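CG8862 (Drosophila melanogaster, PDB 3ISM) probably cleaves DNA and RNA as a magnesium-dependent mitochondrial endonuclease of the DNA/RNA non-specific endonuclease family. Local coordinates at residues S37-S42 / H51-H56; H56-S61 / Y151-V156; V193-S198 / L238-I243. One frame throughout, in Å; residues are numbered along the deposited sequence.

Contact 1: residues S37-S42 / H51-H56; sequences SDYVLS and HWVFEH
Strands 40-44 and 49-57 form an antiparallel beta hairpin, interrupted by a classic beta bulge in which His51 and Trp52 both face Ser42. At the bulge Ser42 O takes His51 N at 2.7 Å, a bent bond whose donor stands above the carbonyl plane, and only weakly Trp52 N. The edge of the His51 ring meets Ser42 OG, hydrogen-bonded to Asp31 O, while His51 NE2 bonds Asp31 OD2. Trp52 holds its indole in the crowded position between backbone N and carbonyl carbon (chi1 53°), so the ring folds back over strand 40-42. Ser42 CB lies over its five-membered ring, 3.4 Å from the centroid, and Val40 CG1 runs alongside to CZ3. One water accepts from NE1 and donates to Ser42 OG. An alanine for Trp52 would remove all three contacts and would probably leave this face poorly packed. On the other face Val53 CG1 meets Leu41 CD1 at 3.7 Å. Phe54 pairs with Val40 through two backbone bonds. Glu55 lays CG against Tyr39 CB and sends OE2 to His108 and Asn107; its side chain is about 7 Å from that of Glu141, a magnesium-binding residue. Last, His56 N donates to a water 2.8 Å away that lies 2.7 Å from Asp38 O.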
ATOM      1  N   SER B  37     -14.511  21.144   8.387  1.00 32.00           N
ATOM      2  CA  SER B  37     -15.375  22.249   8.027  1.00 32.29           C
ATOM      3  C   SER B  37     -15.292  22.689   6.569  1.00 32.09           C
ATOM      4  O   SER B  37     -16.266  23.223   6.041  1.00 32.59           O
ATOM      5  CB  SER B  37     -15.098  23.444   8.927  1.00 32.63           C
ATOM      6  OG  SER B  37     -15.149  23.076  10.296  1.00 34.11           O
ATOM      7  N   ASP B  38     -14.144  22.494   5.923  1.00 31.54           N
ATOM      8  CA  ASP B  38     -13.961  23.003   4.555  1.00 31.17           C
ATOM      9  C   ASP B  38     -13.101  22.101   3.672  1.00 30.69           C
ATOM     10  O   ASP B  38     -12.697  22.502   2.584  1.00 30.96           O
ATOM     11  CB  ASP B  38     -13.412  24.439   4.565  1.00 31.02           C
ATOM     12  CG  ASP B  38     -13.700  25.197   3.261  1.00 31.79           C
ATOM     13  OD1 ASP B  38     -14.829  25.087   2.732  1.00 32.07           O
ATOM     14  OD2 ASP B  38     -12.801  25.927   2.770  1.00 32.18           O
ATOM     15  N   TYR B  39     -12.829  20.885   4.134  1.00 30.22           N
ATOM     16  CA  TYR B  39     -12.237  19.854   3.274  1.00 29.99           C
ATOM     17  C   TYR B  39     -12.659  18.460   3.717  1.00 30.01           C
ATOM     18  O   TYR B  39     -13.216  18.291   4.805  1.00 30.34           O
ATOM     19  CB  TYR B  39     -10.708  19.980   3.165  1.00 29.18           C
ATOM     20  CG  TYR B  39      -9.886  19.634   4.399  1.00 29.03           C
ATOM     21  CD1 TYR B  39      -9.166  18.448   4.459  1.00 29.13           C
ATOM     22  CD2 TYR B  39      -9.779  20.517   5.471  1.00 28.04           C
ATOM     23  CE1 TYR B  39      -8.387  18.137   5.559  1.00 28.90           C
ATOM     24  CE2 TYR B  39      -8.994  20.213   6.575  1.00 26.96           C
ATOM     25  CZ  TYR B  39      -8.304  19.028   6.612  1.00 28.65           C
ATOM     26  OH  TYR B  39      -7.520  18.702   7.707  1.00 29.53           O
ATOM     27  N   VAL B  40     -12.427  17.482   2.850  1.00 29.53           N
ATOM     28  CA  VAL B  40     -12.753  16.086   3.139  1.00 30.40           C
ATOM     29  C   VAL B  40     -11.464  15.263   3.077  1.00 30.83           C
ATOM     30  O   VAL B  40     -10.603  15.518   2.238  1.00 30.75           O
ATOM     31  CB  VAL B  40     -13.843  15.532   2.172  1.00 29.90           C
ATOM     32  CG1 VAL B  40     -14.187  14.085   2.498  1.00 29.79           C
ATOM     33  CG2 VAL B  40     -15.111  16.386   2.244  1.00 29.46           C
ATOM     34  N   LEU B  41     -11.328  14.299   3.980  1.00 31.37           N
ATOM     35  CA  LEU B  41     -10.098  13.526   4.105  1.00 32.27           C
ATOM     36  C   LEU B  41     -10.370  12.030   4.185  1.00 32.00           C
ATOM     37  O   LEU B  41     -11.182  11.600   4.991  1.00 32.65           O
ATOM     38  CB  LEU B  41      -9.338  13.983   5.352  1.00 32.43           C
ATOM     39  CG  LEU B  41      -8.014  13.285   5.703  1.00 34.70           C
ATOM     40  CD1 LEU B  41      -6.964  14.354   5.960  1.00 35.74           C
ATOM     41  CD2 LEU B  41      -8.154  12.415   6.919  1.00 36.46           C
ATOM     42  N   SER B  42      -9.675  11.244   3.363  1.00 31.65           N
ATOM     43  CA  SER B  42      -9.652   9.798   3.514  1.00 30.91           C
ATOM     44  C   SER B  42      -8.290   9.448   4.097  1.00 30.39           C
ATOM     45  O   SER B  42      -7.265   9.818   3.530  1.00 29.44           O
ATOM     46  CB  SER B  42      -9.873   9.113   2.174  1.00 31.23           C
ATOM     47  OG  SER B  42      -9.543   7.729   2.196  1.00 33.93           O
ATOM     48  N   HIS B  51      -5.014   8.892   2.276  1.00 29.60           N
ATOM     49  CA  HIS B  51      -5.133   8.376   0.909  1.00 29.72           C
ATOM     50  C   HIS B  51      -5.323   9.579  -0.026  1.00 28.68           C
ATOM     51  O   HIS B  51      -4.713   9.643  -1.067  1.00 28.36           O
ATOM     52  CB  HIS B  51      -6.349   7.473   0.744  1.00 29.68           C
ATOM     53  CG  HIS B  51      -6.234   6.141   1.425  1.00 30.83           C
ATOM     54  ND1 HIS B  51      -5.340   5.172   1.024  1.00 31.58           N
ATOM     55  CD2 HIS B  51      -6.954   5.594   2.441  1.00 30.25           C
ATOM     56  CE1 HIS B  51      -5.502   4.088   1.769  1.00 30.91           C
ATOM     57  NE2 HIS B  51      -6.470   4.322   2.643  1.00 31.60           N
ATOM     58  N   TRP B  52      -6.217  10.493   0.350  1.00 27.79           N
ATOM     59  CA  TRP B  52      -6.550  11.667  -0.462  1.00 27.56           C
ATOM     60  C   TRP B  52      -7.225  12.729   0.399  1.00 27.86           C
ATOM     61  O   TRP B  52      -7.747  12.432   1.495  1.00 27.49           O
ATOM     62  CB  TRP B  52      -7.461  11.312  -1.667  1.00 27.21           C
ATOM     63  CG  TRP B  52      -8.735  10.548  -1.341  1.00 26.08           C
ATOM     64  CD1 TRP B  52      -8.914   9.199  -1.411  1.00 26.94           C
ATOM     65  CD2 TRP B  52     -10.005  11.094  -0.939  1.00 26.35           C
ATOM     66  NE1 TRP B  52     -10.201   8.860  -1.051  1.00 26.55           N
ATOM     67  CE2 TRP B  52     -10.893  10.006  -0.759  1.00 27.50           C
ATOM     68  CE3 TRP B  52     -10.472  12.384  -0.694  1.00 25.97           C
ATOM     69  CZ2 TRP B  52     -12.218  10.177  -0.344  1.00 26.34           C
ATOM     70  CZ3 TRP B  52     -11.807  12.553  -0.280  1.00 26.94           C
ATOM     71  CH2 TRP B  52     -12.648  11.455  -0.099  1.00 26.51           C
ATOM     72  N   VAL B  53      -7.181  13.976  -0.072  1.00 27.73           N
ATOM     73  CA  VAL B  53      -8.073  14.994   0.455  1.00 27.60           C
ATOM     74  C   VAL B  53      -8.834  15.613  -0.732  1.00 27.81           C
ATOM     75  O   VAL B  53      -8.381  15.518  -1.885  1.00 26.81           O
ATOM     76  CB  VAL B  53      -7.329  16.103   1.240  1.00 28.00           C
ATOM     77  CG1 VAL B  53      -6.596  15.543   2.435  1.00 27.60           C
ATOM     78  CG2 VAL B  53      -6.369  16.865   0.322  1.00 28.17           C
ATOM     79  N   PHE B  54      -9.976  16.236  -0.438  1.00 27.19           N
ATOM     80  CA  PHE B  54     -10.781  16.853  -1.466  1.00 27.76           C
ATOM     81  C   PHE B  54     -11.179  18.271  -1.050  1.00 27.39           C
ATOM     82  O   PHE B  54     -11.519  18.528   0.110  1.00 27.17           O
ATOM     83  CB  PHE B  54     -12.027  16.010  -1.795  1.00 28.28           C
ATOM     84  CG  PHE B  54     -12.305  15.925  -3.265  1.00 29.66           C
ATOM     85  CD1 PHE B  54     -11.951  14.786  -3.983  1.00 31.36           C
ATOM     86  CD2 PHE B  54     -12.849  17.013  -3.946  1.00 29.57           C
ATOM     87  CE1 PHE B  54     -12.168  14.724  -5.366  1.00 33.12           C
ATOM     88  CE2 PHE B  54     -13.060  16.959  -5.322  1.00 32.24           C
ATOM     89  CZ  PHE B  54     -12.710  15.814  -6.038  1.00 30.52           C
ATOM     90  N   GLU B  55     -11.121  19.189  -2.003  1.00 26.80           N
ATOM     91  CA  GLU B  55     -11.372  20.609  -1.728  1.00 26.38           C
ATOM     92  C   GLU B  55     -12.217  21.193  -2.843  1.00 26.05           C
ATOM     93  O   GLU B  55     -12.108  20.782  -3.994  1.00 25.08           O
ATOM     94  CB  GLU B  55     -10.060  21.390  -1.628  1.00 25.71           C
ATOM     95  CG  GLU B  55      -9.109  20.971  -0.472  1.00 26.34           C
ATOM     96  CD  GLU B  55      -7.706  21.592  -0.620  1.00 26.83           C
ATOM     97  OE1 GLU B  55      -7.034  21.318  -1.638  1.00 27.00           O
ATOM     98  OE2 GLU B  55      -7.274  22.350   0.275  1.00 25.82           O
ATOM     99  N   HIS B  56     -13.073  22.144  -2.483  1.00 26.10           N
ATOM    100  CA  HIS B  56     -13.809  22.919  -3.451  1.00 25.99           C
ATOM    101  C   HIS B  56     -13.484  24.379  -3.169  1.00 26.26           C
ATOM    102  O   HIS B  56     -13.893  24.920  -2.147  1.00 26.40           O
ATOM    103  CB  HIS B  56     -15.320  22.640  -3.359  1.00 25.57           C
ATOM    104  CG  HIS B  56     -16.174  23.741  -3.922  1.00 24.71           C
ATOM    105  ND1 HIS B  56     -17.221  24.298  -3.224  1.00 24.82           N
ATOM    106  CD2 HIS B  56     -16.115  24.405  -5.103  1.00 22.96           C
ATOM    107  CE1 HIS B  56     -17.777  25.255  -3.951  1.00 24.07           C
ATOM    108  NE2 HIS B  56     -17.120  25.344  -5.094  1.00 24.63           N
TER
HETATM  109  O   HOH W   1     -12.664  23.341   0.018  1.00 29.42           O
HETATM  110  O   HOH W   2     -10.282   6.194   0.073  1.00 21.34           O

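Contact 2: residues H56-S61 / Y151-V156; sequences HLTAES and YSNVYV
Strands 49-57 and 153-161 run antiparallel here, Leu57 and Val154 forming a hydrogen-bonded pair with N-to-O distances of 2.7 Å from Leu57 N to Val154 O and 2.9 Å from Val154 N to Leu57 O, and His56 and Tyr155 the adjoining non-hydrogen-bonded pair. Both bonds are nearly straight and lie in the planes of their carbonyls. The His56 side chain makes the largest single contribution to the contact. With CG anti to the backbone N (chi1 158°), its imidazole lies alongside the Tyr155 phenol in an offset stack, centroids 4.5 Å apart and planes only 14° from parallel. CD2 is the imidazole atom over the phenol face, 3.5 Å from Tyr155 CZ, and the hydroxyl OH sits in turn above the rim of the imidazole. NE2 donates to Asn153 OD1 at 2.8 Å, on a lone pair of the amide oxygen and almost exactly in the imidazole plane. As ND1 is bonded to Arg18, both ring nitrogens have partners, which together with the stack should fix the rotation of the ring. Thr58 CG2 packs against the same Asn153 OD1 at 3.5 Å. The other branch of Thr58, OG1, accepts from Ser61 N as the N-cap of helix 59-62. On the face carrying Leu57 and Val154 the chemistry is apolar: Leu57 CG reaches Val156 CG1 at 4.2 Å. Helix 136-146 covers that face, its Val144 touching Leu57, Val154 and Val156, and the same helix carries the magnesium-binding residue Glu141. On the opposite face, beside His56, Tyr155 meets Tyr25 edge-to-face, and strand 189-197 continues the sheet beyond strand 153-161.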
ATOM      1  N   HIS B  56     -13.073  22.144  -2.483  1.00 26.10           N
ATOM      2  CA  HIS B  56     -13.809  22.919  -3.451  1.00 25.99           C
ATOM      3  C   HIS B  56     -13.484  24.379  -3.169  1.00 26.26           C
ATOM      4  O   HIS B  56     -13.893  24.920  -2.147  1.00 26.40           O
ATOM      5  CB  HIS B  56     -15.320  22.640  -3.359  1.00 25.57           C
ATOM      6  CG  HIS B  56     -16.174  23.741  -3.922  1.00 24.71           C
ATOM      7  ND1 HIS B  56     -17.221  24.298  -3.224  1.00 24.82           N
ATOM      8  CD2 HIS B  56     -16.115  24.405  -5.103  1.00 22.96           C
ATOM      9  CE1 HIS B  56     -17.777  25.255  -3.951  1.00 24.07           C
ATOM     10  NE2 HIS B  56     -17.120  25.344  -5.094  1.00 24.63           N
ATOM     11  N   LEU B  57     -12.737  24.996  -4.082  1.00 26.38           N
ATOM     12  CA  LEU B  57     -12.239  26.353  -3.903  1.00 26.23           C
ATOM     13  C   LEU B  57     -13.028  27.355  -4.738  1.00 26.16           C
ATOM     14  O   LEU B  57     -13.420  27.072  -5.887  1.00 25.74           O
ATOM     15  CB  LEU B  57     -10.752  26.452  -4.279  1.00 26.13           C
ATOM     16  CG  LEU B  57      -9.789  25.321  -3.891  1.00 27.37           C
ATOM     17  CD1 LEU B  57      -8.366  25.688  -4.353  1.00 27.86           C
ATOM     18  CD2 LEU B  57      -9.808  25.002  -2.387  1.00 26.57           C
ATOM     19  N   THR B  58     -13.265  28.515  -4.131  1.00 25.38           N
ATOM     20  CA  THR B  58     -13.758  29.678  -4.824  1.00 25.67           C
ATOM     21  C   THR B  58     -12.773  30.832  -4.584  1.00 25.55           C
ATOM     22  O   THR B  58     -11.863  30.728  -3.745  1.00 25.41           O
ATOM     23  CB  THR B  58     -15.160  30.088  -4.313  1.00 26.11           C
ATOM     24  OG1 THR B  58     -15.096  30.319  -2.903  1.00 26.49           O
ATOM     25  CG2 THR B  58     -16.194  28.988  -4.598  1.00 25.61           C
ATOM     26  N   ALA B  59     -12.944  31.914  -5.333  1.00 25.14           N
ATOM     27  CA  ALA B  59     -12.164  33.132  -5.137  1.00 25.03           C
ATOM     28  C   ALA B  59     -12.327  33.623  -3.694  1.00 25.19           C
ATOM     29  O   ALA B  59     -11.365  34.094  -3.084  1.00 24.63           O
ATOM     30  CB  ALA B  59     -12.611  34.239  -6.126  1.00 24.18           C
ATOM     31  N   GLU B  60     -13.544  33.518  -3.159  1.00 25.21           N
ATOM     32  CA  GLU B  60     -13.793  33.965  -1.799  1.00 25.77           C
ATOM     33  C   GLU B  60     -13.017  33.138  -0.773  1.00 25.99           C
ATOM     34  O   GLU B  60     -12.459  33.693   0.172  1.00 26.47           O
ATOM     35  CB  GLU B  60     -15.276  33.947  -1.453  1.00 25.65           C
ATOM     36  CG  GLU B  60     -15.536  34.554  -0.083  1.00 27.58           C
ATOM     37  CD  GLU B  60     -16.998  34.703   0.276  1.00 29.52           C
ATOM     38  OE1 GLU B  60     -17.841  33.915  -0.213  1.00 31.31           O
ATOM     39  OE2 GLU B  60     -17.295  35.614   1.070  1.00 31.62           O
ATOM     40  N   SER B  61     -12.980  31.823  -0.961  1.00 25.92           N
ATOM     41  CA  SER B  61     -12.409  30.944   0.046  1.00 26.58           C
ATOM     42  C   SER B  61     -10.869  30.866   0.045  1.00 26.98           C
ATOM     43  O   SER B  61     -10.275  30.314   0.971  1.00 27.77           O
ATOM     44  CB  SER B  61     -13.057  29.553  -0.020  1.00 26.38           C
ATOM     45  OG  SER B  61     -12.543  28.768  -1.076  1.00 26.72           O
ATOM     46  N   TYR B 151     -11.880  30.090 -13.330  1.00 26.48           N
ATOM     47  CA  TYR B 151     -13.055  29.272 -13.059  1.00 26.42           C
ATOM     48  C   TYR B 151     -13.671  29.651 -11.720  1.00 25.87           C
ATOM     49  O   TYR B 151     -12.990  29.654 -10.694  1.00 26.79           O
ATOM     50  CB  TYR B 151     -12.692  27.790 -13.023  1.00 25.37           C
ATOM     51  CG  TYR B 151     -11.886  27.300 -14.204  1.00 25.97           C
ATOM     52  CD1 TYR B 151     -12.429  27.251 -15.492  1.00 25.87           C
ATOM     53  CD2 TYR B 151     -10.584  26.854 -14.029  1.00 25.41           C
ATOM     54  CE1 TYR B 151     -11.671  26.780 -16.564  1.00 25.55           C
ATOM     55  CE2 TYR B 151      -9.838  26.373 -15.077  1.00 24.41           C
ATOM     56  CZ  TYR B 151     -10.369  26.333 -16.338  1.00 26.09           C
ATOM     57  OH  TYR B 151      -9.566  25.859 -17.365  1.00 25.33           O
ATOM     58  N   SER B 152     -14.966  29.919 -11.729  1.00 25.23           N
ATOM     59  CA  SER B 152     -15.698  30.326 -10.533  0.50 25.21           C
ATOM     60  C   SER B 152     -15.599  29.297  -9.408  1.00 24.99           C
ATOM     61  O   SER B 152     -15.631  29.645  -8.220  1.00 25.43           O
ATOM     62  CB  SER B 152     -17.165  30.557 -10.878  0.50 24.99           C
ATOM     63  OG  SER B 152     -17.341  31.773 -11.574  0.50 25.86           O
ATOM     64  N   ASN B 153     -15.500  28.029  -9.792  1.00 24.29           N
ATOM     65  CA  ASN B 153     -15.424  26.938  -8.847  1.00 24.26           C
ATOM     66  C   ASN B 153     -14.331  25.984  -9.289  1.00 24.48           C
ATOM     67  O   ASN B 153     -14.292  25.566 -10.452  1.00 24.52           O
ATOM     68  CB  ASN B 153     -16.772  26.214  -8.750  1.00 24.05           C
ATOM     69  CG  ASN B 153     -17.881  27.112  -8.199  1.00 24.14           C
ATOM     70  OD1 ASN B 153     -18.037  27.231  -6.985  1.00 23.28           O
ATOM     71  ND2 ASN B 153     -18.645  27.755  -9.096  1.00 22.71           N
ATOM     72  N   VAL B 154     -13.423  25.676  -8.374  1.00 24.45           N
ATOM     73  CA  VAL B 154     -12.301  24.781  -8.660  1.00 24.67           C
ATOM     74  C   VAL B 154     -12.334  23.608  -7.687  1.00 24.77           C
ATOM     75  O   VAL B 154     -12.276  23.813  -6.475  1.00 24.96           O
ATOM     76  CB  VAL B 154     -10.946  25.531  -8.545  1.00 24.80           C
ATOM     77  CG1 VAL B 154      -9.773  24.564  -8.633  1.00 24.58           C
ATOM     78  CG2 VAL B 154     -10.839  26.623  -9.618  1.00 23.14           C
ATOM     79  N   TYR B 155     -12.453  22.389  -8.210  1.00 24.40           N
ATOM     80  CA  TYR B 155     -12.484  21.203  -7.354  1.00 25.26           C
ATOM     81  C   TYR B 155     -11.164  20.472  -7.487  1.00 26.01           C
ATOM     82  O   TYR B 155     -10.653  20.297  -8.597  1.00 26.20           O
ATOM     83  CB  TYR B 155     -13.652  20.275  -7.716  1.00 25.33           C
ATOM     84  CG  TYR B 155     -15.020  20.889  -7.532  1.00 25.52           C
ATOM     85  CD1 TYR B 155     -15.797  20.590  -6.415  1.00 25.32           C
ATOM     86  CD2 TYR B 155     -15.539  21.764  -8.478  1.00 24.11           C
ATOM     87  CE1 TYR B 155     -17.062  21.155  -6.244  1.00 25.68           C
ATOM     88  CE2 TYR B 155     -16.795  22.334  -8.315  1.00 26.22           C
ATOM     89  CZ  TYR B 155     -17.546  22.025  -7.202  1.00 25.63           C
ATOM     90  OH  TYR B 155     -18.788  22.596  -7.067  1.00 28.34           O
ATOM     91  N   VAL B 156     -10.597  20.066  -6.362  1.00 26.72           N
ATOM     92  CA  VAL B 156      -9.262  19.481  -6.378  1.00 27.81           C
ATOM     93  C   VAL B 156      -9.088  18.331  -5.383  1.00 28.47           C
ATOM     94  O   VAL B 156      -9.475  18.425  -4.213  1.00 28.98           O
ATOM     95  CB  VAL B 156      -8.129  20.579  -6.242  1.00 27.85           C
ATOM     96  CG1 VAL B 156      -8.394  21.491  -5.046  1.00 27.95           C
ATOM     97  CG2 VAL B 156      -6.733  19.945  -6.168  1.00 24.92           C
TER

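Contact 3: residues V193-S198 / L238-I243; sequences VIVGES and LFFDQI
Two valine bumps on one face of strand 189-197 fit against phenylalanine rings of the segment 238-243, and no hydrogen bond crosses between them. Val195 CG2 sits squarely over the centre of the Phe240 ring, 3.5 Å from the centroid and 7° off its normal, a CH-pi contact. The ring slides past both valines: its CE2 edge lies against Val193, 3.8 Å from CG1 and with the Val193 carbonyl oxygen in the ring plane. Val193 is thus wedged between two aromatics, for its other branch, CG2, rests over the rim of the Phe239 ring, 4.2 Å from the centroid, the two side chains crossing at about a right angle. Ile243 closes the far end, its CD1 meeting Val195 CG1 tip to tip at 4.1 Å. Phe240 has positive phi (51°) and begins a type I beta turn to Ile243, tied by Ile243 N to Phe240 O at 2.9 Å; the CB atoms of both residues point toward the strand. Val231 of helix 228-235 touches Val193 and Phe239, and Phe54 meets Phe240 edge-to-face. This is apolar packing of an irregular connection on the face of a central beta sheet, part of the hydrophobic core of the nuclease fold.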
ATOM      1  N   VAL B 193      -5.438  16.390  -8.921  1.00 29.06           N
ATOM      2  CA  VAL B 193      -6.340  16.236 -10.046  1.00 29.04           C
ATOM      3  C   VAL B 193      -7.459  17.247  -9.844  1.00 29.17           C
ATOM      4  O   VAL B 193      -8.096  17.264  -8.800  1.00 29.22           O
ATOM      5  CB  VAL B 193      -6.866  14.768 -10.194  1.00 28.82           C
ATOM      6  CG1 VAL B 193      -7.833  14.664 -11.387  1.00 29.66           C
ATOM      7  CG2 VAL B 193      -5.698  13.797 -10.391  1.00 27.68           C
ATOM      8  N   ILE B 194      -7.675  18.089 -10.858  1.00 29.29           N
ATOM      9  CA  ILE B 194      -8.398  19.355 -10.725  1.00 29.11           C
ATOM     10  C   ILE B 194      -9.477  19.516 -11.811  1.00 29.61           C
ATOM     11  O   ILE B 194      -9.223  19.245 -12.983  1.00 30.15           O
ATOM     12  CB  ILE B 194      -7.394  20.540 -10.881  1.00 29.05           C
ATOM     13  CG1 ILE B 194      -6.185  20.389  -9.937  1.00 27.97           C
ATOM     14  CG2 ILE B 194      -8.079  21.883 -10.709  1.00 28.35           C
ATOM     15  CD1 ILE B 194      -4.869  20.859 -10.557  1.00 27.22           C
ATOM     16  N   VAL B 195     -10.668  19.969 -11.434  1.00 29.16           N
ATOM     17  CA  VAL B 195     -11.685  20.313 -12.418  1.00 29.04           C
ATOM     18  C   VAL B 195     -12.180  21.725 -12.156  1.00 29.85           C
ATOM     19  O   VAL B 195     -12.622  22.033 -11.052  1.00 29.55           O
ATOM     20  CB  VAL B 195     -12.881  19.300 -12.401  1.00 29.32           C
ATOM     21  CG1 VAL B 195     -14.129  19.866 -13.102  1.00 27.57           C
ATOM     22  CG2 VAL B 195     -12.475  17.978 -13.025  1.00 26.91           C
ATOM     23  N   GLY B 196     -12.087  22.582 -13.172  1.00 30.42           N
ATOM     24  CA  GLY B 196     -12.648  23.927 -13.109  1.00 31.23           C
ATOM     25  C   GLY B 196     -13.933  24.011 -13.904  1.00 32.30           C
ATOM     26  O   GLY B 196     -14.048  23.413 -14.977  1.00 32.06           O
ATOM     27  N   GLU B 197     -14.902  24.745 -13.366  1.00 33.37           N
ATOM     28  CA  GLU B 197     -16.167  25.014 -14.043  1.00 34.97           C
ATOM     29  C   GLU B 197     -16.136  26.433 -14.579  1.00 35.64           C
ATOM     30  O   GLU B 197     -16.024  27.375 -13.798  1.00 35.68           O
ATOM     31  CB  GLU B 197     -17.337  24.897 -13.064  1.00 34.67           C
ATOM     32  CG  GLU B 197     -17.486  23.546 -12.383  1.00 35.55           C
ATOM     33  CD  GLU B 197     -18.613  23.533 -11.364  1.00 36.13           C
ATOM     34  OE1 GLU B 197     -19.203  24.602 -11.100  1.00 38.54           O
ATOM     35  OE2 GLU B 197     -18.907  22.456 -10.814  1.00 38.64           O
ATOM     36  N   SER B 198     -16.229  26.594 -15.897  1.00 36.59           N
ATOM     37  CA  SER B 198     -16.236  27.925 -16.508  0.50 37.54           C
ATOM     38  C   SER B 198     -17.606  28.573 -16.366  1.00 38.05           C
ATOM     39  O   SER B 198     -18.519  27.972 -15.787  1.00 38.46           O
ATOM     40  CB  SER B 198     -15.826  27.852 -17.978  0.50 37.38           C
ATOM     41  OG  SER B 198     -14.473  27.450 -18.100  0.50 37.55           O
ATOM     42  N   LEU B 238     -10.545   6.439  -8.367  1.00 30.66           N
ATOM     43  CA  LEU B 238     -11.149   7.092  -9.532  1.00 30.82           C
ATOM     44  C   LEU B 238     -11.591   8.507  -9.171  1.00 30.99           C
ATOM     45  O   LEU B 238     -12.371   8.712  -8.232  1.00 31.19           O
ATOM     46  CB  LEU B 238     -12.321   6.276 -10.094  1.00 30.91           C
ATOM     47  CG  LEU B 238     -12.023   4.861 -10.618  1.00 31.73           C
ATOM     48  CD1 LEU B 238     -13.333   4.076 -10.727  1.00 33.38           C
ATOM     49  CD2 LEU B 238     -11.279   4.858 -11.965  1.00 30.96           C
ATOM     50  N   PHE B 239     -11.099   9.480  -9.930  1.00 31.67           N
ATOM     51  CA  PHE B 239     -11.378  10.898  -9.658  1.00 31.39           C
ATOM     52  C   PHE B 239     -12.502  11.405 -10.535  1.00 31.81           C
ATOM     53  O   PHE B 239     -12.616  11.022 -11.716  1.00 31.86           O
ATOM     54  CB  PHE B 239     -10.111  11.760  -9.838  1.00 31.19           C
ATOM     55  CG  PHE B 239      -8.910  11.221  -9.116  1.00 30.55           C
ATOM     56  CD1 PHE B 239      -8.811  11.308  -7.727  1.00 30.69           C
ATOM     57  CD2 PHE B 239      -7.885  10.608  -9.820  1.00 29.30           C
ATOM     58  CE1 PHE B 239      -7.700  10.790  -7.053  1.00 29.01           C
ATOM     59  CE2 PHE B 239      -6.777  10.078  -9.162  1.00 29.56           C
ATOM     60  CZ  PHE B 239      -6.677  10.186  -7.766  1.00 29.45           C
ATOM     61  N   PHE B 240     -13.356  12.245  -9.944  1.00 31.98           N
ATOM     62  CA  PHE B 240     -14.447  12.871 -10.671  1.00 32.44           C
ATOM     63  C   PHE B 240     -15.264  11.823 -11.442  1.00 33.27           C
ATOM     64  O   PHE B 240     -15.615  12.011 -12.616  1.00 33.26           O
ATOM     65  CB  PHE B 240     -13.893  13.992 -11.574  1.00 31.62           C
ATOM     66  CG  PHE B 240     -13.157  15.074 -10.802  1.00 31.24           C
ATOM     67  CD1 PHE B 240     -13.856  16.135 -10.223  1.00 29.12           C
ATOM     68  CD2 PHE B 240     -11.781  15.010 -10.619  1.00 29.19           C
ATOM     69  CE1 PHE B 240     -13.195  17.109  -9.497  1.00 29.38           C
ATOM     70  CE2 PHE B 240     -11.113  15.986  -9.893  1.00 27.73           C
ATOM     71  CZ  PHE B 240     -11.817  17.035  -9.329  1.00 28.87           C
ATOM     72  N   ASP B 241     -15.568  10.721 -10.749  1.00 34.60           N
ATOM     73  CA  ASP B 241     -16.326   9.597 -11.314  1.00 35.50           C
ATOM     74  C   ASP B 241     -17.715   9.963 -11.846  1.00 35.88           C
ATOM     75  O   ASP B 241     -18.240   9.258 -12.706  1.00 36.32           O
ATOM     76  CB  ASP B 241     -16.384   8.392 -10.333  1.00 36.12           C
ATOM     77  CG  ASP B 241     -17.215   8.668  -9.061  1.00 37.66           C
ATOM     78  OD1 ASP B 241     -18.296   9.289  -9.153  1.00 40.12           O
ATOM     79  OD2 ASP B 241     -16.788   8.240  -7.953  1.00 40.19           O
ATOM     80  N   GLN B 242     -18.295  11.064 -11.357  1.00 36.22           N
ATOM     81  CA  GLN B 242     -19.582  11.560 -11.877  1.00 36.87           C
ATOM     82  C   GLN B 242     -19.465  12.258 -13.240  1.00 37.09           C
ATOM     83  O   GLN B 242     -20.463  12.460 -13.916  1.00 36.74           O
ATOM     84  CB  GLN B 242     -20.280  12.495 -10.871  1.00 36.93           C
ATOM     85  CG  GLN B 242     -20.635  11.849  -9.521  1.00 37.56           C
ATOM     86  CD  GLN B 242     -21.592  10.683  -9.665  1.00 38.81           C
ATOM     87  OE1 GLN B 242     -22.764  10.867 -10.002  1.00 39.95           O
ATOM     88  NE2 GLN B 242     -21.096   9.476  -9.421  1.00 37.34           N
ATOM     89  N   ILE B 243     -18.249  12.623 -13.637  1.00 37.68           N
ATOM     90  CA  ILE B 243     -18.004  13.201 -14.963  1.00 38.31           C
ATOM     91  C   ILE B 243     -17.527  12.139 -15.960  1.00 38.42           C
ATOM     92  O   ILE B 243     -16.512  11.487 -15.736  1.00 38.33           O
ATOM     93  CB  ILE B 243     -16.932  14.314 -14.904  1.00 38.45           C
ATOM     94  CG1 ILE B 243     -17.266  15.320 -13.799  1.00 38.85           C
ATOM     95  CG2 ILE B 243     -16.787  15.014 -16.270  1.00 38.15           C
ATOM     96  CD1 ILE B 243     -16.196  16.386 -13.568  1.00 38.71           C
TER

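In the fold
All three contacts build on the same mixed sheet, in which strands 40-44, 49-57, 153-161 and 189-197 are successive neighbours. Contacts 1 and 2 join strands edge to edge through backbone bonds and share His56; contact 3 instead lays a loop over the sheet, mainly by hydrocarbon and aromatic surfaces, without a hydrogen bond. Contacts 1 and 3 are buried, contact 2 only partly, where strand 49-57 gives way to helix 59-62 and strand 153-161 begins. Phe54 CZ and Phe240 CZ, 3.6 Å apart, link contacts 1 and 3. In contact 1 the side chains of Tyr39 and Glu55 lie about 7 Å from those of His101, the predicted proton acceptor, and Glu141, respectively; in contact 2 polar partners cluster round His56.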